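Local atomic coordinates of sulfotransferase (Alicyclobacillus acidocaldarius subsp. acidocaldarius, PDB entry 3RNL), a protein that binds magnesium and probably transfers sulfo groups to an acceptor substrate. Residues 270-273 with 274-277. Residues are numbered along the deposited sequence; the frame is centred on the assembly and turned at random. Where two conformers were deposited one is given.
Sequences EMEP and DLRE
The selenium of M271, a selenomethionine, lies against the backbone of R276, with SE 3.6 Å from R276 CA, while M271 CG meets L275 CB at 4.0 Å. The M271 and L275 side chains run nearly perpendicular to each other. With CG anti to the backbone N (chi1 173°), the long, flexible M271 chain extends before bending at its last torsion, and this apolar side chain suits a buried place beside the first turn.

That turn begins at E272, the N-cap residue. Its carbonyl O accepts a hydrogen bond from R276 N at 3.0 Å, and P273 O accepts one from E277 N. At the first helical position an amide has no carbonyl within the helix to pair with, so P273 loses nothing by lacking an N-H, and its ring favours a helical phi. A water donates to both P273 O and E277 OE2, E277 folding back with CG 3.4 Å from P273 O.

E272 CB touches D274 OD1 at 3.5 Å. Another water donates to both E272 OE1 and D274 OD1, probably easing the closeness of two negative groups. Acidic residues suit this helix end, whose dipole would favour them; D274 also forms a salt bridge with R141. A third water accepts from M271 N; its link to poorly ordered E270 is less certain. R276, in the conformer given, sets CB beside M271 SE and its charged end in a salt bridge with D121.

M271, just ahead of helix 273-294, and L275, apolar and buried in its first turn, both pack on F140 of helix 140-145, while M271 and R276 also touch V120 of helix 119-132, which follows the sheet strand 111-116.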
loop_
_atom_site.group_PDB
_atom_site.type_symbol
_atom_site.label_atom_id
_atom_site.label_comp_id
_atom_site.label_asym_id
_atom_site.label_seq_id
_atom_site.Cartn_x
_atom_site.Cartn_y
_atom_site.Cartn_z
ATOM N N GLU A 270 9.160 7.402 20.034
ATOM C CA GLU A 270 9.776 6.081 20.112
ATOM C C GLU A 270 8.847 5.072 20.773
ATOM O O GLU A 270 8.321 5.313 21.860
ATOM C CB GLU A 270 11.084 6.151 20.899
ATOM C CG GLU A 270 12.296 6.553 20.077
ATOM C CD GLU A 270 12.828 5.409 19.240
ATOM O OE1 GLU A 270 12.079 4.433 19.019
ATOM O OE2 GLU A 270 13.999 5.482 18.810
HETATM N N MSE A 271 8.663 3.931 20.123
HETATM C CA MSE A 271 7.802 2.897 20.664
HETATM C C MSE A 271 8.406 2.316 21.952
HETATM O O MSE A 271 9.626 2.224 22.090
HETATM C CB MSE A 271 7.626 1.805 19.619
HETATM C CG MSE A 271 6.905 0.598 20.107
HETATM SE SE MSE A 271 6.981 -0.758 18.722
HETATM C CE MSE A 271 6.458 0.320 17.205
ATOM N N GLU A 272 7.555 1.947 22.908
ATOM C CA GLU A 272 8.033 1.286 24.124
ATOM C C GLU A 272 8.835 0.037 23.760
ATOM O O GLU A 272 8.424 -0.733 22.920
ATOM C CB GLU A 272 6.851 0.878 25.004
ATOM C CG GLU A 272 6.059 2.053 25.548
ATOM C CD GLU A 272 6.739 2.708 26.733
ATOM O OE1 GLU A 272 7.862 2.286 27.085
ATOM O OE2 GLU A 272 6.148 3.643 27.320
ATOM N N PRO A 273 9.984 -0.166 24.410
ATOM C CA PRO A 273 10.840 -1.314 24.078
ATOM C C PRO A 273 10.141 -2.673 24.220
ATOM O O PRO A 273 10.332 -3.538 23.362
ATOM C CB PRO A 273 11.985 -1.190 25.085
ATOM C CG PRO A 273 12.067 0.282 25.356
ATOM C CD PRO A 273 10.652 0.784 25.322
ATOM N N ASP A 274 9.346 -2.868 25.271
ATOM C CA ASP A 274 8.665 -4.149 25.420
ATOM C C ASP A 274 7.702 -4.368 24.258
ATOM O O ASP A 274 7.535 -5.496 23.792
ATOM C CB ASP A 274 7.940 -4.267 26.778
ATOM C CG ASP A 274 6.723 -3.351 26.883
ATOM O OD1 ASP A 274 6.908 -2.119 26.888
ATOM O OD2 ASP A 274 5.579 -3.862 26.982
ATOM N N LEU A 275 7.068 -3.300 23.782
ATOM C CA LEU A 275 6.152 -3.444 22.644
ATOM C C LEU A 275 6.905 -3.781 21.367
ATOM O O LEU A 275 6.437 -4.571 20.560
ATOM C CB LEU A 275 5.302 -2.182 22.433
ATOM C CG LEU A 275 4.254 -1.924 23.513
ATOM C CD1 LEU A 275 3.581 -0.570 23.289
ATOM C CD2 LEU A 275 3.224 -3.049 23.511
ATOM N N ARG A 276 8.074 -3.180 21.172
ATOM C CA ARG A 276 8.854 -3.528 19.990
ATOM C C ARG A 276 9.214 -5.015 20.014
ATOM O O ARG A 276 9.115 -5.700 19.002
ATOM C CB ARG A 276 10.114 -2.676 19.838
ATOM C CG ARG A 276 10.952 -3.115 18.611
ATOM C CD ARG A 276 11.967 -2.081 18.153
ATOM N NE ARG A 276 11.333 -0.917 17.536
ATOM C CZ ARG A 276 11.008 -0.825 16.247
ATOM N NH1 ARG A 276 11.238 -1.834 15.419
ATOM N NH2 ARG A 276 10.434 0.274 15.796
ATOM N N GLU A 277 9.615 -5.521 21.177
ATOM C CA GLU A 277 9.976 -6.935 21.264
ATOM C C GLU A 277 8.750 -7.811 21.010
ATOM O O GLU A 277 8.808 -8.761 20.225
ATOM C CB GLU A 277 10.571 -7.272 22.633
ATOM C CG GLU A 277 11.849 -6.523 22.954
ATOM C CD GLU A 277 13.043 -7.026 22.162
ATOM O OE1 GLU A 277 12.901 -8.012 21.407
ATOM O OE2 GLU A 277 14.134 -6.434 22.303
HETATM O O HOH W 1 10.029 3.319 17.374
HETATM O O HOH W 2 8.666 -0.482 28.038
HETATM O O HOH W 3 13.205 -3.369 22.189
#